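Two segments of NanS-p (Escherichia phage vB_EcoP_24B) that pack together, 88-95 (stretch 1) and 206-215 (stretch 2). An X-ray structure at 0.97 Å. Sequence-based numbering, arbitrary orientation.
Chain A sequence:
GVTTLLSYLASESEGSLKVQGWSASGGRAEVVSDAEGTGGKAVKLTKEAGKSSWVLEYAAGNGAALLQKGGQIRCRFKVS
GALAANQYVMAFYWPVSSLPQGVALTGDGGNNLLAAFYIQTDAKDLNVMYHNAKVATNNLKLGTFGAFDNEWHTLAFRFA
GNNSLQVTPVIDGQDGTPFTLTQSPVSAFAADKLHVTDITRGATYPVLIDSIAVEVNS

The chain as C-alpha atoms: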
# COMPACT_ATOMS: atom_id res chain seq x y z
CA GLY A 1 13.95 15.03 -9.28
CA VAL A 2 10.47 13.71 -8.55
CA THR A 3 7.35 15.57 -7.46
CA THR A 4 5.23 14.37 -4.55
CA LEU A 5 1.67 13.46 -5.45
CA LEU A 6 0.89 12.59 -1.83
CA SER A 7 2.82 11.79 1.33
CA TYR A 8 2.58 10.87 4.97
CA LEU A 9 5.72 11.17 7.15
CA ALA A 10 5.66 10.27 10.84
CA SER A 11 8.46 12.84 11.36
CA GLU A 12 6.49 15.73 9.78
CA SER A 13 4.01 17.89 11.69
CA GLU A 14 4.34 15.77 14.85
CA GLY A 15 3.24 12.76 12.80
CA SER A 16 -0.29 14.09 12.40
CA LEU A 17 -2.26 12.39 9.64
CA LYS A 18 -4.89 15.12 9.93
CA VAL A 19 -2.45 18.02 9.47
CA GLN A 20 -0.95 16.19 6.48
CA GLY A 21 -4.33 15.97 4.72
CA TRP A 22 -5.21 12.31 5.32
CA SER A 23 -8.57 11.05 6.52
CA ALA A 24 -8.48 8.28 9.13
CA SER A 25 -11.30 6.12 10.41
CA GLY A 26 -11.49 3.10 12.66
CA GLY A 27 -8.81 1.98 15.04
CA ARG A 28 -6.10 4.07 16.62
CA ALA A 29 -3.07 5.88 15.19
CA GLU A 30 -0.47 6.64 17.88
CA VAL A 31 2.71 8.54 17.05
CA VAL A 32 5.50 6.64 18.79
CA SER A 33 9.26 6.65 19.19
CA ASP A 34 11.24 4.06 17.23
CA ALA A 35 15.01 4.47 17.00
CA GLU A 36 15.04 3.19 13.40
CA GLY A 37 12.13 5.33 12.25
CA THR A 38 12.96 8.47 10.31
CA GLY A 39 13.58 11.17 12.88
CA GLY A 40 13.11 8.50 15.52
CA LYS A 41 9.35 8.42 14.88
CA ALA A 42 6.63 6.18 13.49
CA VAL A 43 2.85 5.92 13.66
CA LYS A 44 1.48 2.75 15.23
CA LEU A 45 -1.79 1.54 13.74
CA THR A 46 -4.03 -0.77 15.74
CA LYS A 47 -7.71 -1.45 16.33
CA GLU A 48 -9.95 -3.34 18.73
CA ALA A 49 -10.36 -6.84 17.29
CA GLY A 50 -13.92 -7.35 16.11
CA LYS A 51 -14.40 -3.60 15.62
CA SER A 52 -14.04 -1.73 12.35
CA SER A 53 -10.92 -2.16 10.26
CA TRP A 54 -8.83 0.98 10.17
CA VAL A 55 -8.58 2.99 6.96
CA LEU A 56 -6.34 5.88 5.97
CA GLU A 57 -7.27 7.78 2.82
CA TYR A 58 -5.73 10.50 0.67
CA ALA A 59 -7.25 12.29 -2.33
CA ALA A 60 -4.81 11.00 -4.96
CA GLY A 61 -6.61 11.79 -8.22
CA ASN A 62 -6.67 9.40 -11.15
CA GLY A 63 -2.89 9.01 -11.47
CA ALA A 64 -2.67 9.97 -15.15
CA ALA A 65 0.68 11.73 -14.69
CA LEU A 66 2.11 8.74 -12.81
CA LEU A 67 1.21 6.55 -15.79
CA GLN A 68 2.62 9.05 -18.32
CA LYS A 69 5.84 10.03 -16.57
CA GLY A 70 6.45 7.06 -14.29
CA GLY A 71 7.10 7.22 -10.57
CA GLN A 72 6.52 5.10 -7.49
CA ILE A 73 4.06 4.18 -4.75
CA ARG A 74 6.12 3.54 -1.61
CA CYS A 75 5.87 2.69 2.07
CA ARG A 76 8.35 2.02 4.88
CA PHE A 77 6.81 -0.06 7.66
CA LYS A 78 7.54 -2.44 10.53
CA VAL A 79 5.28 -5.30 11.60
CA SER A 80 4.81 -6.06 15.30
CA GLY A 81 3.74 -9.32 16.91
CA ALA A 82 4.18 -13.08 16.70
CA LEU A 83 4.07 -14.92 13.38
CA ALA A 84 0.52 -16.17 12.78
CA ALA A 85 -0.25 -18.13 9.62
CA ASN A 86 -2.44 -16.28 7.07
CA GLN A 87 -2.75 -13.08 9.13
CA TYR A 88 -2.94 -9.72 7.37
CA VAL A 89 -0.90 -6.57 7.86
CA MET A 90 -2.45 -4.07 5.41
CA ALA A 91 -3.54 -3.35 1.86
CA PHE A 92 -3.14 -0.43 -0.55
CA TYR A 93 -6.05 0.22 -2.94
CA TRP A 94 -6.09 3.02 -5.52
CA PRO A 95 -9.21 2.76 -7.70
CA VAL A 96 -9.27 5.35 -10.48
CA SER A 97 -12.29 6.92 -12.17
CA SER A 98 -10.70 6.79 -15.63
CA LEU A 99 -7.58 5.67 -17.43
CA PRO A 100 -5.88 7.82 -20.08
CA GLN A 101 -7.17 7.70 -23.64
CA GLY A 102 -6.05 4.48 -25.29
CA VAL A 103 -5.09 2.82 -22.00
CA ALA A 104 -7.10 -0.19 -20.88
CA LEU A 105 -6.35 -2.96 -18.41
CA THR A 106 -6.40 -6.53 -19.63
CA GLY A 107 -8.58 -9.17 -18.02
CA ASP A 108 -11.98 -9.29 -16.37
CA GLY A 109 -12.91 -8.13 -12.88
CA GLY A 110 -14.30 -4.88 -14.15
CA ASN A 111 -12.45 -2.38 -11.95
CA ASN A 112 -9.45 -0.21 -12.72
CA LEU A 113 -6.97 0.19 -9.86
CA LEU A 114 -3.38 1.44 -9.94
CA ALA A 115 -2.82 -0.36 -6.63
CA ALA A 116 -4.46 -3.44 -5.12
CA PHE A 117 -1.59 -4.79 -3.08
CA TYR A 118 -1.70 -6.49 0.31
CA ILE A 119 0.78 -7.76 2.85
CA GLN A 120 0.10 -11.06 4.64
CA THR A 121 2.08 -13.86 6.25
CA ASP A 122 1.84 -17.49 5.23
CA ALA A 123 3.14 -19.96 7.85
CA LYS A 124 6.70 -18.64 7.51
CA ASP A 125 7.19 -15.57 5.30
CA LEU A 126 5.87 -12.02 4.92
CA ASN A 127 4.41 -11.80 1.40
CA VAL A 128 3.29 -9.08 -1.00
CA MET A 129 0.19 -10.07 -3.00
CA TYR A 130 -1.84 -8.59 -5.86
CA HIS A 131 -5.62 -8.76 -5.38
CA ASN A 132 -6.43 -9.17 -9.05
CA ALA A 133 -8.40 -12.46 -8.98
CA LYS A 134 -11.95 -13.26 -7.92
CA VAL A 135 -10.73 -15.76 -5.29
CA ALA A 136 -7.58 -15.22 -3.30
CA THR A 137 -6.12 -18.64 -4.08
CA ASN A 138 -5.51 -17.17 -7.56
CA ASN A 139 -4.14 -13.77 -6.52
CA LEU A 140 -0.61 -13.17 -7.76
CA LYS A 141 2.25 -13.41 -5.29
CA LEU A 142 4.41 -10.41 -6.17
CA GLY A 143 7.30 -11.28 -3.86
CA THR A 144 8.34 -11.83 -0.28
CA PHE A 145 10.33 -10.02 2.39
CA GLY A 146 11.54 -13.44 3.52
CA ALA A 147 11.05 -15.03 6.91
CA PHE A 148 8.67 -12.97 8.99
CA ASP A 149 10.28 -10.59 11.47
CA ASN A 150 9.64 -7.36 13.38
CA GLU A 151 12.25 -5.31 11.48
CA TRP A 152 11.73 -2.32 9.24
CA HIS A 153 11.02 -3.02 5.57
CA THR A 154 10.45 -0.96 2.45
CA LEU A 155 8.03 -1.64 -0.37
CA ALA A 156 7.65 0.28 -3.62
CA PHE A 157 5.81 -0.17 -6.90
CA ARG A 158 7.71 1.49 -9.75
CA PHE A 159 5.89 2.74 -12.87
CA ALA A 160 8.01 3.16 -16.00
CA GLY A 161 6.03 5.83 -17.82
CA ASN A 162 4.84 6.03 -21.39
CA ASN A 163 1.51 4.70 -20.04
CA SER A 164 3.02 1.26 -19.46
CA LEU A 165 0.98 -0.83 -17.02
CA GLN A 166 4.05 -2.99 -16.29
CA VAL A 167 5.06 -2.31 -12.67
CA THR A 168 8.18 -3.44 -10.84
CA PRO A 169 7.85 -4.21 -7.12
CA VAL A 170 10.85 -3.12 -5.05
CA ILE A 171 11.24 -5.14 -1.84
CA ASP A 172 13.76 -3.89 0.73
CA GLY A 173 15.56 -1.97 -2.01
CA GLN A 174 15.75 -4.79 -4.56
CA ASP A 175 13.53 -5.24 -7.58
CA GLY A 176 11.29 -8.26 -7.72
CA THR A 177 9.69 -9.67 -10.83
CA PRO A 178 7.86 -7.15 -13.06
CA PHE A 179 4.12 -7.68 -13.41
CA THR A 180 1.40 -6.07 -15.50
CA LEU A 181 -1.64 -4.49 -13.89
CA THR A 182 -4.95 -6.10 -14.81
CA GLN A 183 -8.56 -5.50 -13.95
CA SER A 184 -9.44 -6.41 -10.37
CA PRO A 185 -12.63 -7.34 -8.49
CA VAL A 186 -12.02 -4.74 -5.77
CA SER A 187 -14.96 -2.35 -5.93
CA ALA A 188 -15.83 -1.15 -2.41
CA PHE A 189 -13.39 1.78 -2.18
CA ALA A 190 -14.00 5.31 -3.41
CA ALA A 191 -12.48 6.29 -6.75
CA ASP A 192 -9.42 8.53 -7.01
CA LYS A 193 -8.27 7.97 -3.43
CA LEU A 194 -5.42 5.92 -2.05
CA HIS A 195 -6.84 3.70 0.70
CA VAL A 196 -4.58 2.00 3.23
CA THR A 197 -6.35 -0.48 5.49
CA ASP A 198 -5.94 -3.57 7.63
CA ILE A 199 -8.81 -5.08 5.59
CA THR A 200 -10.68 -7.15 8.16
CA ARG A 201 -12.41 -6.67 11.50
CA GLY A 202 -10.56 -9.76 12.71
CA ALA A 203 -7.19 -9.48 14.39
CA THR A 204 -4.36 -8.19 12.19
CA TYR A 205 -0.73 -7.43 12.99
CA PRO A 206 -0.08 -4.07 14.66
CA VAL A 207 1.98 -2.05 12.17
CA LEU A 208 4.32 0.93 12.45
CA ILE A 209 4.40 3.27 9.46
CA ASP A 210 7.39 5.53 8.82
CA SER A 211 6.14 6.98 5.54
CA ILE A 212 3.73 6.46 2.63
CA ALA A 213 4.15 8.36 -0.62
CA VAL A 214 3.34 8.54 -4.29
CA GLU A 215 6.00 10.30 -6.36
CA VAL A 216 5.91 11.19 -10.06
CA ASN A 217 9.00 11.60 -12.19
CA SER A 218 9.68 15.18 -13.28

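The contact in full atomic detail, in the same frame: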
# COMPACT_ATOMS: atom_id res chain seq x y z
N TYR A 88 -3.20 -10.91 8.16
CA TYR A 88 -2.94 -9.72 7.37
C TYR A 88 -2.19 -8.64 8.15
O TYR A 88 -2.35 -8.50 9.36
CB TYR A 88 -4.26 -9.10 6.87
CG TYR A 88 -5.00 -10.00 5.92
CD1 TYR A 88 -4.54 -10.22 4.62
CD2 TYR A 88 -6.15 -10.67 6.33
CE1 TYR A 88 -5.21 -11.08 3.77
CE2 TYR A 88 -6.82 -11.53 5.49
CZ TYR A 88 -6.35 -11.74 4.22
OH TYR A 88 -7.05 -12.61 3.42
N VAL A 89 -1.43 -7.84 7.40
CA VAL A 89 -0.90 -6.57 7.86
C VAL A 89 -1.78 -5.44 7.30
O VAL A 89 -2.50 -4.78 8.05
CB VAL A 89 0.58 -6.37 7.48
CG1 VAL A 89 1.09 -5.05 8.04
CG2 VAL A 89 1.43 -7.53 7.97
N MET A 90 -1.73 -5.20 5.99
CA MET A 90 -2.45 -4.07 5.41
C MET A 90 -2.51 -4.23 3.90
O MET A 90 -1.78 -5.02 3.31
CB MET A 90 -1.77 -2.75 5.80
CG MET A 90 -0.37 -2.58 5.26
SD MET A 90 0.40 -1.16 6.02
CE MET A 90 2.10 -1.43 5.54
N ALA A 91 -3.37 -3.42 3.30
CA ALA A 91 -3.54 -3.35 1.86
C ALA A 91 -3.54 -1.89 1.42
O ALA A 91 -3.92 -0.98 2.16
CB ALA A 91 -4.87 -3.99 1.43
N PHE A 92 -3.15 -1.70 0.16
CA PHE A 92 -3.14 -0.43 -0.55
C PHE A 92 -4.05 -0.58 -1.77
O PHE A 92 -3.76 -1.38 -2.66
CB PHE A 92 -1.72 -0.09 -1.06
CG PHE A 92 -0.72 0.05 0.04
CD1 PHE A 92 -0.11 -1.07 0.59
CD2 PHE A 92 -0.39 1.30 0.55
CE1 PHE A 92 0.81 -0.94 1.63
CE2 PHE A 92 0.52 1.42 1.61
CZ PHE A 92 1.12 0.30 2.13
N TYR A 93 -5.13 0.21 -1.82
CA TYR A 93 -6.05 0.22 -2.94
C TYR A 93 -6.11 1.62 -3.52
O TYR A 93 -6.32 2.59 -2.78
CB TYR A 93 -7.47 -0.18 -2.52
CG TYR A 93 -7.58 -1.46 -1.81
CD1 TYR A 93 -7.29 -2.65 -2.44
CD2 TYR A 93 -8.02 -1.49 -0.48
CE1 TYR A 93 -7.40 -3.86 -1.75
CE2 TYR A 93 -8.14 -2.67 0.20
CZ TYR A 93 -7.83 -3.85 -0.43
OH TYR A 93 -7.97 -5.03 0.26
N TRP A 94 -5.98 1.73 -4.83
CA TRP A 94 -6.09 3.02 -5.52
C TRP A 94 -6.97 2.83 -6.75
O TRP A 94 -6.47 2.71 -7.88
CB TRP A 94 -4.72 3.57 -5.88
CG TRP A 94 -4.71 4.95 -6.46
CD1 TRP A 94 -5.76 5.80 -6.68
CD2 TRP A 94 -3.54 5.64 -6.92
NE1 TRP A 94 -5.32 6.96 -7.25
CE2 TRP A 94 -3.96 6.89 -7.41
CE3 TRP A 94 -2.18 5.30 -6.96
CZ2 TRP A 94 -3.06 7.80 -7.94
CZ3 TRP A 94 -1.30 6.21 -7.48
CH2 TRP A 94 -1.74 7.45 -7.96
N PRO A 95 -8.29 2.79 -6.56
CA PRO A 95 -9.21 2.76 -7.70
C PRO A 95 -9.16 4.11 -8.39
O PRO A 95 -9.01 5.15 -7.73
CB PRO A 95 -10.58 2.50 -7.05
CG PRO A 95 -10.41 2.73 -5.58
CD PRO A 95 -8.99 2.89 -5.26
N PRO A 206 -0.41 -5.49 14.49
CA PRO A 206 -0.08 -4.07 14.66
C PRO A 206 1.04 -3.70 13.70
O PRO A 206 1.95 -4.49 13.45
CB PRO A 206 0.36 -3.98 16.13
CG PRO A 206 -0.30 -5.16 16.77
CD PRO A 206 -0.24 -6.24 15.74
N VAL A 207 0.98 -2.49 13.14
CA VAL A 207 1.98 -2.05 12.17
C VAL A 207 2.43 -0.63 12.51
O VAL A 207 1.62 0.22 12.90
CB VAL A 207 1.46 -2.17 10.72
CG1 VAL A 207 0.32 -1.22 10.42
CG2 VAL A 207 2.59 -1.99 9.69
N LEU A 208 3.73 -0.40 12.34
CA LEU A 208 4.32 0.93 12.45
C LEU A 208 4.61 1.43 11.05
O LEU A 208 5.24 0.73 10.25
CB LEU A 208 5.61 0.89 13.26
CG LEU A 208 5.46 1.02 14.78
CD1 LEU A 208 4.65 -0.10 15.35
CD2 LEU A 208 6.84 1.08 15.41
N ILE A 209 4.16 2.64 10.75
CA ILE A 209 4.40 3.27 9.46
C ILE A 209 5.37 4.43 9.65
O ILE A 209 5.14 5.31 10.48
CB ILE A 209 3.08 3.78 8.84
CG1 ILE A 209 2.06 2.66 8.69
CG2 ILE A 209 3.36 4.51 7.53
CD1 ILE A 209 2.46 1.63 7.74
N ASP A 210 6.44 4.42 8.88
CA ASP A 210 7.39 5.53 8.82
C ASP A 210 6.93 6.56 7.80
O ASP A 210 6.90 7.76 8.10
CB ASP A 210 8.76 4.96 8.41
CG ASP A 210 9.91 5.89 8.70
OD1 ASP A 210 9.88 6.57 9.75
OD2 ASP A 210 10.89 5.89 7.92
N SER A 211 6.57 6.10 6.61
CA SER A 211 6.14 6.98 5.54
C SER A 211 5.31 6.18 4.53
O SER A 211 5.44 4.96 4.41
CB SER A 211 7.34 7.60 4.83
OG SER A 211 8.14 6.59 4.24
N ILE A 212 4.46 6.92 3.81
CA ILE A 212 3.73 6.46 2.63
C ILE A 212 3.83 7.59 1.63
O ILE A 212 3.64 8.75 2.00
CB ILE A 212 2.24 6.22 2.93
CG1 ILE A 212 2.04 5.19 4.04
CG2 ILE A 212 1.49 5.80 1.66
CD1 ILE A 212 0.65 5.18 4.61
N ALA A 213 4.12 7.29 0.37
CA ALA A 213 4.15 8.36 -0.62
C ALA A 213 3.84 7.84 -2.01
O ALA A 213 4.06 6.67 -2.32
CB ALA A 213 5.52 9.07 -0.65
N VAL A 214 3.35 8.74 -2.85
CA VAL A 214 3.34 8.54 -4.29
C VAL A 214 4.14 9.68 -4.89
O VAL A 214 3.88 10.85 -4.59
CB VAL A 214 1.92 8.47 -4.88
CG1 VAL A 214 2.01 8.24 -6.39
CG2 VAL A 214 1.12 7.37 -4.22
N GLU A 215 5.13 9.33 -5.71
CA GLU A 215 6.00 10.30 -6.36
C GLU A 215 5.91 10.09 -7.86
O GLU A 215 5.70 8.97 -8.34
CB GLU A 215 7.44 10.14 -5.87
CG GLU A 215 7.60 10.57 -4.41
CD GLU A 215 8.92 10.15 -3.77
OE1 GLU A 215 9.54 9.15 -4.19
OE2 GLU A 215 9.33 10.85 -2.82

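What joins two stretches whose backbones stay so far apart? Side chains alone: no hydrogen bond crosses between them, and even the nearest CA atoms, those of V89 and V207, are 6.9 Å apart. The contact is wholly apolar and covers 266 Å², both sides summed.

How does the contact begin on stretch 1? V89 points sideways, yet its t rotamer brings CG1 to 3.8 Å from CG2 of V207. M90 points toward stretch 2, with chi2 and chi3 both t, so its unbranched chain carries the terminal methyl far from the backbone. That methyl, CE, lies 3.8 Å from CD1 of I209 and 4.2 Å from CG2 of V207.

What happens beyond the corner at D210? The strand that follows presents I212 and V214. Past A91, which is out of reach, F92 meets I212 at its ring edge, F92 CE2 standing 4.5 Å from I212 CG2. Both side chains are buried and apolar, so this loose contact leaves no polar atom unpaired.

How does W94 span the widest gap? Past Y93, also out of reach, the CA atoms of W94 and V214 are 11.0 Å apart. The W94 side chain, ending in the broad indole, covers about half of that distance, placing CZ3 4.0 Å from CG1 of V214. NE1 is hydrogen-bonded elsewhere in the structure.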